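Local atomic coordinates of sporulation-control protein spo0M (Bacillus subtilis, PDB entry 5CL2), a protein that controls the expression of spo0A and is required for the cell to pass the morphological stage 0 of sporulation. Residues I199-D203 with I246-Y250; P98-V104 with E150-E154. All coordinates share one frame; numbering follows the deposited sequence.

Interaction 1 of 2, residues I199-D203 with I246-Y250; sequences IFEVD and ILDQY
Phe200 and Tyr250 leave their backbones with the same first torsion, CG anti to the carbonyl carbon (chi1 -64° and -62°), and each ring thereby lies under a methyl group of the opposing segment. In Phe200 the ring receives Ile246 CG2, which sits 3.9 Å from the ring centroid and almost exactly on the ring normal. CD1 of the same isoleucine reaches on to the far end of the ring and meets Phe200 CZ at 3.9 Å, while Leu247 CD2 comes in obliquely near Phe200 CD2. A branched isoleucine suits this place, because one branch can cover the ring centre as the other follows its rim. Two residues further along the strand the roles are exchanged: Val202 CG1 stands over the centre of the Tyr250 ring, 3.5 Å from its centroid, a close CH-pi contact.

The alternation of Phe200 and Val202, with Glu201 turned to the other side, is the ordinary two-residue repeat of a beta strand. Through it residues 246-250 pack on one face of the five-stranded antiparallel sheet, where Leu187 and Val224 of the adjoining strands add to the apolar bed. On the reverse face Glu201 is held by Tyr217 and Arg207.

Gln249 CG covers the opposite face of the tyrosine, 3.9 Å above its plane, so the ring is sandwiched between aliphatic groups. Were this tyrosine an alanine, Val202 CG1 and Gln249 CG would probably lose the ring between them, opening a gap beside the strand. Gln249 itself is tied back by NE2 to Ile246 O at 3.1 Å, the donor lying in the carbonyl plane on a lone pair.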
ATOM      1  N   ILE A 199      14.566   6.072   0.030  1.00 48.29           N
ATOM      2  CA  ILE A 199      14.236   7.485   0.088  1.00 47.77           C
ATOM      3  C   ILE A 199      15.276   8.157   0.977  1.00 49.44           C
ATOM      4  O   ILE A 199      15.576   7.682   2.077  1.00 49.81           O
ATOM      5  CB  ILE A 199      12.816   7.708   0.608  1.00 48.40           C
ATOM      6  CG1 ILE A 199      11.809   7.049  -0.335  1.00 54.24           C
ATOM      7  CG2 ILE A 199      12.528   9.181   0.781  1.00 48.35           C
ATOM      8  CD1 ILE A 199      10.403   7.019   0.206  1.00 56.48           C
ATOM      9  N   PHE A 200      15.868   9.226   0.461  1.00 52.07           N
ATOM     10  CA  PHE A 200      16.943   9.948   1.130  1.00 47.96           C
ATOM     11  C   PHE A 200      16.423  11.295   1.557  1.00 49.36           C
ATOM     12  O   PHE A 200      15.699  11.953   0.817  1.00 51.06           O
ATOM     13  CB  PHE A 200      18.148  10.145   0.199  1.00 48.72           C
ATOM     14  CG  PHE A 200      18.813   8.867  -0.222  1.00 48.57           C
ATOM     15  CD1 PHE A 200      18.257   8.074  -1.220  1.00 49.27           C
ATOM     16  CD2 PHE A 200      20.016   8.482   0.337  1.00 47.89           C
ATOM     17  CE1 PHE A 200      18.874   6.914  -1.625  1.00 47.43           C
ATOM     18  CE2 PHE A 200      20.638   7.317  -0.068  1.00 51.82           C
ATOM     19  CZ  PHE A 200      20.059   6.529  -1.052  1.00 49.38           C
ATOM     20  N   GLU A 201      16.796  11.719   2.749  1.00 47.18           N
ATOM     21  CA  GLU A 201      16.484  13.070   3.168  1.00 47.36           C
ATOM     22  C   GLU A 201      17.599  13.483   4.147  1.00 51.32           C
ATOM     23  O   GLU A 201      18.300  12.618   4.670  1.00 50.48           O
ATOM     24  CB  GLU A 201      15.056  13.098   3.730  1.00 46.74           C
ATOM     25  CG  GLU A 201      14.500  14.409   4.225  1.00 58.15           C
ATOM     26  CD  GLU A 201      14.284  15.470   3.174  1.00 54.07           C
ATOM     27  OE1 GLU A 201      13.380  15.356   2.325  1.00 58.96           O
ATOM     28  OE2 GLU A 201      15.012  16.460   3.254  1.00 57.14           O
ATOM     29  N   VAL A 202      17.838  14.783   4.332  1.00 49.73           N
ATOM     30  CA  VAL A 202      18.872  15.206   5.266  1.00 47.35           C
ATOM     31  C   VAL A 202      18.313  16.253   6.207  1.00 48.90           C
ATOM     32  O   VAL A 202      17.363  16.957   5.861  1.00 49.14           O
ATOM     33  CB  VAL A 202      20.133  15.794   4.558  1.00 48.12           C
ATOM     34  CG1 VAL A 202      20.663  14.818   3.494  1.00 46.27           C
ATOM     35  CG2 VAL A 202      19.818  17.131   3.942  1.00 48.46           C
ATOM     36  N   ASP A 203      18.883  16.312   7.410  1.00 47.09           N
ATOM     37  CA  ASP A 203      18.628  17.398   8.362  1.00 49.86           C
ATOM     38  C   ASP A 203      17.158  17.522   8.774  1.00 52.48           C
ATOM     39  O   ASP A 203      16.711  18.608   9.139  1.00 52.47           O
ATOM     40  CB  ASP A 203      19.106  18.762   7.794  1.00 51.66           C
ATOM     41  CG  ASP A 203      20.641  18.880   7.694  1.00 50.50           C
ATOM     42  OD1 ASP A 203      21.364  18.108   8.371  1.00 48.46           O
ATOM     43  OD2 ASP A 203      21.128  19.796   6.974  1.00 53.76           O
ATOM     44  N   ILE A 246      25.095   9.427  -4.720  1.00 53.49           N
ATOM     45  CA  ILE A 246      23.774   9.942  -4.362  1.00 53.63           C
ATOM     46  C   ILE A 246      23.885  11.018  -3.288  1.00 50.29           C
ATOM     47  O   ILE A 246      23.257  12.078  -3.392  1.00 51.75           O
ATOM     48  CB  ILE A 246      22.820   8.811  -3.862  1.00 53.96           C
ATOM     49  CG1 ILE A 246      22.594   7.780  -4.973  1.00 55.95           C
ATOM     50  CG2 ILE A 246      21.497   9.411  -3.430  1.00 46.77           C
ATOM     51  CD1 ILE A 246      21.781   6.556  -4.571  1.00 58.72           C
ATOM     52  N   LEU A 247      24.696  10.750  -2.266  1.00 49.33           N
ATOM     53  CA  LEU A 247      24.896  11.708  -1.174  1.00 51.30           C
ATOM     54  C   LEU A 247      25.639  12.969  -1.635  1.00 57.81           C
ATOM     55  O   LEU A 247      25.508  14.019  -0.995  1.00 53.22           O
ATOM     56  CB  LEU A 247      25.649  11.072  -0.010  1.00 47.98           C
ATOM     57  CG  LEU A 247      24.957   9.900   0.672  1.00 57.11           C
ATOM     58  CD1 LEU A 247      25.832   9.373   1.792  1.00 54.79           C
ATOM     59  CD2 LEU A 247      23.576  10.316   1.171  1.00 52.96           C
ATOM     60  N   ASP A 248      26.391  12.885  -2.742  1.00 52.12           N
ATOM     61  CA  ASP A 248      27.201  14.036  -3.152  1.00 59.10           C
ATOM     62  C   ASP A 248      26.334  15.225  -3.494  1.00 57.33           C
ATOM     63  O   ASP A 248      26.785  16.366  -3.427  1.00 62.71           O
ATOM     64  CB  ASP A 248      28.085  13.702  -4.360  1.00 61.40           C
ATOM     65  CG  ASP A 248      28.840  14.931  -4.905  1.00 70.64           C
ATOM     66  OD1 ASP A 248      29.885  15.301  -4.320  1.00 75.00           O
ATOM     67  OD2 ASP A 248      28.394  15.531  -5.917  1.00 67.88           O
ATOM     68  N   GLN A 249      25.071  14.987  -3.810  1.00 52.79           N
ATOM     69  CA  GLN A 249      24.235  16.107  -4.193  1.00 52.37           C
ATOM     70  C   GLN A 249      23.899  17.005  -3.018  1.00 57.35           C
ATOM     71  O   GLN A 249      23.326  18.079  -3.208  1.00 58.72           O
ATOM     72  CB  GLN A 249      22.961  15.609  -4.830  1.00 55.96           C
ATOM     73  CG  GLN A 249      22.049  14.907  -3.845  1.00 56.94           C
ATOM     74  CD  GLN A 249      20.789  14.468  -4.513  1.00 59.89           C
ATOM     75  OE1 GLN A 249      19.865  15.269  -4.693  1.00 62.51           O
ATOM     76  NE2 GLN A 249      20.735  13.194  -4.911  1.00 56.53           N
ATOM     77  N   TYR A 250      24.242  16.557  -1.807  1.00 57.43           N
ATOM     78  CA  TYR A 250      24.012  17.339  -0.591  1.00 56.68           C
ATOM     79  C   TYR A 250      25.264  18.120  -0.136  1.00 56.31           C
ATOM     80  O   TYR A 250      25.188  18.936   0.791  1.00 52.87           O
ATOM     81  CB  TYR A 250      23.556  16.409   0.560  1.00 54.55           C
ATOM     82  CG  TYR A 250      22.241  15.691   0.299  1.00 52.15           C
ATOM     83  CD1 TYR A 250      21.046  16.397   0.229  1.00 50.98           C
ATOM     84  CD2 TYR A 250      22.202  14.313   0.116  1.00 49.05           C
ATOM     85  CE1 TYR A 250      19.858  15.766  -0.030  1.00 47.96           C
ATOM     86  CE2 TYR A 250      21.001  13.655  -0.137  1.00 50.70           C
ATOM     87  CZ  TYR A 250      19.836  14.398  -0.210  1.00 52.77           C
ATOM     88  OH  TYR A 250      18.628  13.790  -0.453  1.00 56.79           O
TER

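Interaction 2 of 2, residues P98-V104 with E150-E154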
ATOM      1  N   PRO A  98       8.376  -3.844   9.710  1.00 47.55           N
ATOM      2  CA  PRO A  98       9.529  -3.051  10.144  1.00 48.56           C
ATOM      3  C   PRO A  98      10.559  -3.931  10.829  1.00 53.45           C
ATOM      4  O   PRO A  98      10.219  -5.004  11.347  1.00 48.10           O
ATOM      5  CB  PRO A  98       8.940  -2.081  11.166  1.00 50.22           C
ATOM      6  CG  PRO A  98       7.455  -2.342  11.178  1.00 48.21           C
ATOM      7  CD  PRO A  98       7.251  -3.696  10.640  1.00 46.27           C
ATOM      8  N   ILE A  99      11.804  -3.474  10.817  1.00 47.79           N
ATOM      9  CA  ILE A  99      12.925  -4.147  11.458  1.00 52.20           C
ATOM     10  C   ILE A  99      12.886  -3.833  12.947  1.00 55.75           C
ATOM     11  O   ILE A  99      12.612  -2.689  13.326  1.00 52.37           O
ATOM     12  CB  ILE A  99      14.271  -3.684  10.833  1.00 57.36           C
ATOM     13  CG1 ILE A  99      14.414  -4.243   9.419  1.00 57.73           C
ATOM     14  CG2 ILE A  99      15.464  -4.077  11.691  1.00 54.55           C
ATOM     15  CD1 ILE A  99      15.356  -3.416   8.535  1.00 58.17           C
ATOM     16  N   THR A 100      13.157  -4.826  13.796  1.00 54.40           N
ATOM     17  CA  THR A 100      13.075  -4.569  15.224  1.00 57.58           C
ATOM     18  C   THR A 100      14.435  -4.082  15.670  1.00 62.59           C
ATOM     19  O   THR A 100      15.358  -4.866  15.911  1.00 65.35           O
ATOM     20  CB  THR A 100      12.691  -5.837  16.018  1.00 58.31           C
ATOM     21  OG1 THR A 100      11.314  -6.154  15.783  1.00 61.23           O
ATOM     22  CG2 THR A 100      12.884  -5.610  17.498  1.00 60.83           C
ATOM     23  N   VAL A 101      14.516  -2.767  15.828  1.00 65.70           N
ATOM     24  CA  VAL A 101      15.730  -2.082  16.230  1.00 63.09           C
ATOM     25  C   VAL A 101      15.235  -0.740  16.737  1.00 63.89           C
ATOM     26  O   VAL A 101      14.136  -0.310  16.365  1.00 62.28           O
ATOM     27  CB  VAL A 101      16.737  -1.931  15.084  1.00 67.10           C
ATOM     28  CG1 VAL A 101      16.256  -0.901  14.072  1.00 69.76           C
ATOM     29  CG2 VAL A 101      18.094  -1.528  15.621  1.00 69.77           C
ATOM     30  N   GLY A 102      16.028  -0.081  17.576  1.00 65.07           N
ATOM     31  CA  GLY A 102      15.593   1.152  18.199  1.00 61.68           C
ATOM     32  C   GLY A 102      14.362   0.958  19.070  1.00 64.23           C
ATOM     33  O   GLY A 102      14.332   0.115  19.980  1.00 65.66           O
ATOM     34  N   LYS A 103      13.340   1.759  18.799  1.00 60.93           N
ATOM     35  CA  LYS A 103      12.122   1.739  19.593  1.00 66.88           C
ATOM     36  C   LYS A 103      11.011   0.815  19.020  1.00 63.32           C
ATOM     37  O   LYS A 103       9.966   0.610  19.648  1.00 59.86           O
ATOM     38  CB  LYS A 103      11.617   3.178  19.744  1.00 71.20           C
ATOM     39  CG  LYS A 103      11.857   3.762  21.139  1.00 72.49           C
ATOM     40  CD  LYS A 103      11.295   5.171  21.252  1.00 75.47           C
ATOM     41  CE  LYS A 103      11.006   5.549  22.708  1.00 79.69           C
ATOM     42  NZ  LYS A 103      12.101   5.191  23.640  1.00 73.03           N
ATOM     43  N   VAL A 104      11.265   0.223  17.858  1.00 54.93           N
ATOM     44  CA  VAL A 104      10.250  -0.549  17.155  1.00 55.72           C
ATOM     45  C   VAL A 104       9.959  -1.927  17.766  1.00 59.02           C
ATOM     46  O   VAL A 104      10.861  -2.749  17.949  1.00 58.45           O
ATOM     47  CB  VAL A 104      10.638  -0.753  15.694  1.00 55.19           C
ATOM     48  CG1 VAL A 104       9.593  -1.599  14.982  1.00 49.68           C
ATOM     49  CG2 VAL A 104      10.823   0.605  15.001  1.00 52.37           C
ATOM     50  N   GLU A 150      19.081   6.397  15.173  1.00 57.08           N
ATOM     51  CA  GLU A 150      17.725   6.065  15.568  1.00 53.64           C
ATOM     52  C   GLU A 150      17.012   5.323  14.462  1.00 57.46           C
ATOM     53  O   GLU A 150      17.419   5.365  13.306  1.00 53.31           O
ATOM     54  CB  GLU A 150      16.945   7.334  15.933  1.00 50.81           C
ATOM     55  CG  GLU A 150      16.634   7.418  17.421  1.00 71.71           C
ATOM     56  CD  GLU A 150      15.808   6.229  17.887  1.00 64.94           C
ATOM     57  OE1 GLU A 150      14.747   5.959  17.289  1.00 71.96           O
ATOM     58  OE2 GLU A 150      16.269   5.501  18.779  1.00 68.13           O
ATOM     59  N   ALA A 151      15.988   4.573  14.833  1.00 50.38           N
ATOM     60  CA  ALA A 151      15.093   3.959  13.861  1.00 51.03           C
ATOM     61  C   ALA A 151      13.726   3.926  14.497  1.00 55.02           C
ATOM     62  O   ALA A 151      13.605   3.598  15.683  1.00 59.49           O
ATOM     63  CB  ALA A 151      15.546   2.578  13.473  1.00 52.88           C
ATOM     64  N   ASP A 152      12.701   4.337  13.768  1.00 51.30           N
ATOM     65  CA  ASP A 152      11.362   4.257  14.344  1.00 46.77           C
ATOM     66  C   ASP A 152      10.328   4.224  13.245  1.00 49.60           C
ATOM     67  O   ASP A 152      10.620   4.551  12.093  1.00 51.88           O
ATOM     68  CB  ASP A 152      11.092   5.435  15.290  1.00 47.60           C
ATOM     69  CG  ASP A 152      10.172   5.061  16.465  1.00 62.27           C
ATOM     70  OD1 ASP A 152       9.399   4.077  16.365  1.00 61.06           O
ATOM     71  OD2 ASP A 152      10.217   5.755  17.504  1.00 63.48           O
ATOM     72  N   CYS A 153       9.118   3.811  13.584  1.00 47.67           N
ATOM     73  CA  CYS A 153       8.031   3.846  12.613  1.00 49.47           C
ATOM     74  C   CYS A 153       7.295   5.177  12.743  1.00 47.75           C
ATOM     75  O   CYS A 153       6.831   5.547  13.834  1.00 48.91           O
ATOM     76  CB  CYS A 153       7.101   2.644  12.799  1.00 48.10           C
ATOM     77  SG  CYS A 153       7.977   1.118  12.453  1.00 56.99           S
ATOM     78  N   GLU A 154       7.231   5.904  11.633  1.00 47.41           N
ATOM     79  CA  GLU A 154       6.716   7.263  11.625  1.00 44.72           C
ATOM     80  C   GLU A 154       5.490   7.335  10.737  1.00 43.50           C
ATOM     81  O   GLU A 154       5.424   6.692   9.680  1.00 42.26           O
ATOM     82  CB  GLU A 154       7.762   8.255  11.104  1.00 49.86           C
ATOM     83  CG  GLU A 154       9.108   8.277  11.809  1.00 49.96           C
ATOM     84  CD  GLU A 154       9.095   8.974  13.160  1.00 55.83           C
ATOM     85  OE1 GLU A 154       8.386   9.989  13.340  1.00 57.34           O
ATOM     86  OE2 GLU A 154       9.883   8.559  14.025  1.00 58.97           O
TER
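Pro98 opens the contact by laying its ring against the sulfur of Cys153, with CB 3.6 Å from SG and CG almost as near. Proline suits a segment without regular structure, offering a compact apolar surface, and Phe165 and Thr51 from neighbouring strands close in around it. The chain next runs past Ile99 and Thr100 to Val101, whose CG1 meets the small side chain of Ala151, CB to CG1 being 3.6 Å. A methyl group fits well here, since the turn passes so close to the strand.

Val101 to Val104 form a type II' beta turn, closed by the bond from Val104 N to Val101 O. Gly102 occupies its second position with a positive phi of 61°, a conformation that favours glycine; a CB would moreover run into Ala151 O. At Lys103 the aliphatic part of the chain does the touching: CB lies 3.7 Å from Asp152 OD2, whereas NZ remains 6.4 Å from that oxygen, too far for a salt bridge. The carboxylate finds its ionic partner in Arg63 of strand 60-79, while its OD1 also accepts from Cys153 N at 2.8 Å, on the anti side.

Val104 ends the segment with CG2 placed anti to the carbonyl carbon, which directs this methyl to Asp152 CA at 3.7 Å and to the sulfur of Cys153. The thiol is thus bordered by Pro98 and Val104 together. The loop between strands 84-92 and 106-114 accordingly rests on strand 146-155, outermost in its own sheet, which at Cys153 also bonds to Val54 of strand 40-57. Because the two segments meet by van der Waals contact and share no hydrogen bond, their fit depends on shape, with the polar groups of Asp152 satisfied by the strand itself and by Arg63.

Overall arrangement
Both contacts reach the same five-stranded antiparallel sheet, interaction 2 at its outermost strand 146-155 and interaction 1 at the inner strand 195-202, with centres about 21 Å apart and nearest atoms about 11 Å apart. Interaction 1 packs the sheet against the C-terminal helix, near one end of the molecule, whereas interaction 2 lies close to the centre of the chain and joins the sheet to a loop of the N-terminal part. Each is only partly buried. Aromatic rings covered by methyl groups carry the first; the second has no aromatic ring but a turn, a sulfur and small aliphatic groups, with exposed Gly102 and Lys103 at its margin.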